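Local coordinates for protein beta-galactosidase (Bacillus circulans subsp. alkalophilus, PDB 3TTY) that hydrolyses terminal beta-galactosyl residues from beta-galactosides and binds galactose in a pocket of its TIM-barrel domain, at residues D388-A393 / V669-R674; I419-V424 / G544-V549. One frame throughout, in Å; residues are numbered along the deposited sequence.

Interactions 1 and 2 lie in different parts of the chain and do not touch: their centres are 40 Å apart and their nearest atoms about 24 Å apart. Interaction 1 packs the loop between helix 371-386 and strand 399-402 against strand 669-674, the last strand of the chain, in the C-terminal domain. Along the chain, interaction 2 is nested inside the loop closed by interaction 1; it lies inside the trimerisation domain, where 419-424 also meets a second subunit. Neither contact includes a residue of the galactose pocket, such as Glu150 or Glu307, or a zinc ligand; both are structural packing.

Interaction 1 (D388-A393 / V669-R674); sequences DTILDA and VMILER
Ile390 and Ile671 reach toward each other tip to tip, bringing CD1 of Ile390 to 4.1 Å from CD1 of Ile671. From CB of Ile390, the CG2 branch stays back beside its own carbonyl carbon, while CG1 sets off beside the backbone N (chi1 -64°). The extended second torsion, 175°, then carries CD1 out to the strand, where it meets the equally extended Ile671. The CG1-CD1 arm of isoleucine suits this place because it helps span the gap between the backbones: the CA atoms of Ile390 and Ile671 are 9.9 Å apart. The contact sets the loop after helix 371-386 against the antiparallel sheet that holds strand 669-674. Phe631 of strand 627-634 and Val335 of barrel helix 326-336 add to the apolar surroundings of Ile390. Ile390 also opens a type II beta turn, its O receiving Ala393 N at 2.9 Å. Asp392, third in that turn, adopts a left-handed backbone conformation. Nearer the partly exposed edge, CG2 of Thr389 comes only loosely to OE2 of Glu673, at 4.5 Å. The polar ends look to other partners: Thr389 OG1 hydrogen-bonds to Leu386 O, and Glu673 OE1 forms a salt bridge with Arg650.

Interaction 2 (I419-V424 / G544-V549); sequences IALNYV and GILCDV
The backbones of 419-424 and 544-549 come nearest at Ala420 and Ile545, whose CA atoms stand 6.3 Å apart: a loop entering a helix meets the corner where the chain passes from strand 540-544 into strand 546-552. At that corner Ile545 (phi 71°, psi -74°) centres a classic gamma turn, closed by a weak bond from Leu546 N to Gly544 O, and its side chain is directed at the loop. Its CG2 branch does most of the touching, 3.5 Å from Ala420 O and 4.2 Å from Ala420 CB, a van der Waals approach to a peptide and a methyl. Alanine suits this place because its short side chain lets the isoleucine branch come up to the backbone. Beside this pair, Leu421 and Leu546 cross at about a right angle. With CG of Leu421 anti to its backbone N (chi1 178°), the side chain reaches across Leu546, whose single methyl CD1 meets CD2 (3.9 Å) and CB (4.0 Å) of Leu421. Branched, wholly apolar leucines fill such a junction without needing polar partners. Next along the chain, Asn422 is the N-cap of helix 423-435, its OD1 accepting the backbone N of Asn425 and so capping the first turn. Ala420 also packs on Tyr318 of the second subunit, so the loop lies at the trimer interface. Leu546 also packs on Ile517 and Ala519 of the antiparallel partner strand 512-519, while Ile545 rests on Glu426 and Lys429 of helix 423-435.

Interaction 1 (D388-A393 / V669-R674)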
# COMPACT_ATOMS: atom_id res chain seq x y z
N ASP A 388 47.81 18.45 5.24
CA ASP A 388 46.90 19.51 5.68
C ASP A 388 46.43 20.43 4.57
O ASP A 388 45.72 21.39 4.82
CB ASP A 388 47.54 20.36 6.80
CG ASP A 388 48.72 21.20 6.30
OD1 ASP A 388 49.46 21.73 7.16
OD2 ASP A 388 48.91 21.33 5.07
N THR A 389 46.83 20.12 3.34
CA THR A 389 46.68 21.04 2.21
C THR A 389 45.30 21.69 2.07
O THR A 389 45.19 22.90 1.90
CB THR A 389 47.03 20.34 0.87
OG1 THR A 389 48.33 19.73 0.96
CG2 THR A 389 47.04 21.35 -0.28
N ILE A 390 44.25 20.88 2.14
CA ILE A 390 42.90 21.32 1.84
C ILE A 390 42.14 21.82 3.07
O ILE A 390 41.17 22.57 2.97
CB ILE A 390 42.12 20.16 1.20
CG1 ILE A 390 42.76 19.79 -0.14
CG2 ILE A 390 40.65 20.50 0.99
CD1 ILE A 390 42.14 18.58 -0.79
N LEU A 391 42.58 21.41 4.25
CA LEU A 391 41.86 21.73 5.47
C LEU A 391 41.47 23.21 5.55
O LEU A 391 42.21 24.08 5.10
CB LEU A 391 42.68 21.30 6.68
CG LEU A 391 43.04 19.81 6.70
CD1 LEU A 391 43.66 19.42 8.04
CD2 LEU A 391 41.81 18.96 6.41
N ASP A 392 40.30 23.48 6.12
CA ASP A 392 39.78 24.84 6.30
C ASP A 392 39.50 25.60 5.00
O ASP A 392 39.04 26.73 5.04
CB ASP A 392 40.71 25.66 7.21
CG ASP A 392 40.71 25.17 8.64
OD1 ASP A 392 39.62 24.83 9.14
OD2 ASP A 392 41.80 25.12 9.26
N ALA A 393 39.76 24.98 3.86
CA ALA A 393 39.44 25.62 2.58
C ALA A 393 37.93 25.87 2.48
O ALA A 393 37.14 25.06 2.95
CB ALA A 393 39.92 24.78 1.43
N VAL A 669 39.68 11.51 -10.48
CA VAL A 669 39.63 12.73 -9.67
C VAL A 669 40.95 13.46 -9.83
O VAL A 669 42.02 12.86 -9.72
CB VAL A 669 39.40 12.42 -8.17
CG1 VAL A 669 39.50 13.68 -7.33
CG2 VAL A 669 38.06 11.74 -7.95
N MET A 670 40.87 14.76 -10.10
CA MET A 670 42.04 15.62 -10.09
C MET A 670 41.74 16.77 -9.15
O MET A 670 40.59 17.19 -9.02
CB MET A 670 42.34 16.16 -11.49
CG MET A 670 42.35 15.09 -12.59
SD MET A 670 42.49 15.76 -14.27
CE MET A 670 44.04 16.65 -14.13
N ILE A 671 42.76 17.27 -8.48
CA ILE A 671 42.63 18.44 -7.65
C ILE A 671 43.66 19.46 -8.12
O ILE A 671 44.83 19.41 -7.72
CB ILE A 671 42.84 18.11 -6.16
CG1 ILE A 671 41.93 16.95 -5.74
CG2 ILE A 671 42.60 19.32 -5.30
CD1 ILE A 671 42.19 16.47 -4.33
N LEU A 672 43.22 20.36 -8.99
CA LEU A 672 44.10 21.36 -9.58
C LEU A 672 44.38 22.47 -8.60
O LEU A 672 43.46 23.12 -8.12
CB LEU A 672 43.45 21.93 -10.83
CG LEU A 672 43.70 21.18 -12.14
CD1 LEU A 672 44.32 19.79 -11.91
CD2 LEU A 672 42.44 21.11 -12.98
N GLU A 673 45.66 22.68 -8.30
CA GLU A 673 46.09 23.76 -7.42
C GLU A 673 46.49 24.98 -8.24
O GLU A 673 47.43 24.92 -9.04
CB GLU A 673 47.28 23.30 -6.56
CG GLU A 673 47.81 24.33 -5.59
CD GLU A 673 48.97 23.80 -4.75
OE1 GLU A 673 49.94 23.30 -5.35
OE2 GLU A 673 48.89 23.86 -3.50
N ARG A 674 45.78 26.09 -8.05
CA ARG A 674 46.05 27.32 -8.78
C ARG A 674 45.88 28.56 -7.89
O ARG A 674 45.71 28.43 -6.68
CB ARG A 674 45.15 27.42 -10.01
CG ARG A 674 43.68 27.24 -9.71
CD ARG A 674 42.82 27.49 -10.94
NE ARG A 674 41.40 27.66 -10.60
CZ ARG A 674 40.82 28.83 -10.31
NH1 ARG A 674 41.53 29.95 -10.32
NH2 ARG A 674 39.53 28.88 -10.02

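Interaction 2 (I419-V424 / G544-V549)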
# COMPACT_ATOMS: atom_id res chain seq x y z
N ILE A 419 -0.26 16.87 -5.48
CA ILE A 419 0.63 15.84 -4.96
C ILE A 419 1.84 15.60 -5.86
O ILE A 419 2.73 14.84 -5.51
CB ILE A 419 -0.12 14.53 -4.68
CG1 ILE A 419 -0.75 13.99 -5.96
CG2 ILE A 419 -1.18 14.74 -3.61
CD1 ILE A 419 -1.29 12.56 -5.82
N ALA A 420 1.88 16.26 -7.01
CA ALA A 420 3.06 16.18 -7.88
C ALA A 420 4.09 17.26 -7.57
O ALA A 420 5.15 17.31 -8.18
CB ALA A 420 2.67 16.23 -9.35
N LEU A 421 3.78 18.12 -6.61
CA LEU A 421 4.75 19.11 -6.14
C LEU A 421 5.65 18.48 -5.10
O LEU A 421 5.19 18.03 -4.05
CB LEU A 421 4.08 20.37 -5.59
CG LEU A 421 5.02 21.45 -5.02
CD1 LEU A 421 6.00 21.96 -6.08
CD2 LEU A 421 4.24 22.61 -4.38
N ASN A 422 6.94 18.45 -5.40
CA ASN A 422 7.93 17.93 -4.47
C ASN A 422 8.97 19.01 -4.25
O ASN A 422 9.72 19.37 -5.18
CB ASN A 422 8.55 16.65 -5.04
CG ASN A 422 9.61 16.06 -4.14
OD1 ASN A 422 10.59 16.73 -3.79
ND2 ASN A 422 9.43 14.81 -3.75
N TYR A 423 9.01 19.55 -3.04
CA TYR A 423 9.86 20.70 -2.71
C TYR A 423 11.32 20.45 -3.05
O TYR A 423 11.94 21.22 -3.80
CB TYR A 423 9.73 21.07 -1.24
CG TYR A 423 10.61 22.21 -0.76
CD1 TYR A 423 10.69 23.40 -1.46
CD2 TYR A 423 11.32 22.10 0.43
CE1 TYR A 423 11.47 24.46 -1.00
CE2 TYR A 423 12.09 23.14 0.91
CZ TYR A 423 12.17 24.32 0.19
OH TYR A 423 12.96 25.34 0.65
N VAL A 424 11.87 19.37 -2.51
CA VAL A 424 13.28 19.06 -2.73
C VAL A 424 13.59 18.86 -4.22
O VAL A 424 14.62 19.34 -4.70
CB VAL A 424 13.76 17.85 -1.88
CG1 VAL A 424 15.15 17.44 -2.27
CG2 VAL A 424 13.70 18.20 -0.39
N GLY A 544 5.83 22.30 -16.48
CA GLY A 544 4.83 21.41 -15.93
C GLY A 544 4.55 21.50 -14.44
O GLY A 544 5.01 22.42 -13.76
N ILE A 545 3.78 20.54 -13.96
CA ILE A 545 3.44 20.41 -12.55
C ILE A 545 2.47 21.50 -12.10
O ILE A 545 1.29 21.22 -11.90
CB ILE A 545 4.68 20.36 -11.66
CG1 ILE A 545 5.67 19.33 -12.22
CG2 ILE A 545 4.29 20.00 -10.24
CD1 ILE A 545 6.83 19.01 -11.29
N LEU A 546 2.94 22.73 -11.94
CA LEU A 546 2.04 23.83 -11.61
C LEU A 546 2.26 25.02 -12.51
O LEU A 546 3.37 25.31 -12.91
CB LEU A 546 2.20 24.24 -10.14
CG LEU A 546 1.62 23.29 -9.08
CD1 LEU A 546 2.46 23.28 -7.81
CD2 LEU A 546 0.17 23.62 -8.77
N CYS A 547 1.18 25.73 -12.83
CA CYS A 547 1.27 26.94 -13.64
C CYS A 547 0.62 28.10 -12.90
O CYS A 547 -0.59 28.10 -12.68
CB CYS A 547 0.59 26.75 -14.99
SG CYS A 547 1.40 25.57 -16.12
N ASP A 548 1.44 29.07 -12.50
CA ASP A 548 0.91 30.30 -11.91
C ASP A 548 0.36 31.20 -13.01
O ASP A 548 1.02 31.43 -14.01
CB ASP A 548 2.03 31.03 -11.17
CG ASP A 548 1.71 31.25 -9.71
OD1 ASP A 548 0.54 31.01 -9.32
OD2 ASP A 548 2.62 31.67 -8.96
N VAL A 549 -0.85 31.72 -12.83
CA VAL A 549 -1.40 32.69 -13.78
C VAL A 549 -1.17 34.07 -13.20
O VAL A 549 -1.79 34.41 -12.19
CB VAL A 549 -2.90 32.46 -14.02
CG1 VAL A 549 -3.47 33.51 -14.98
CG2 VAL A 549 -3.14 31.07 -14.55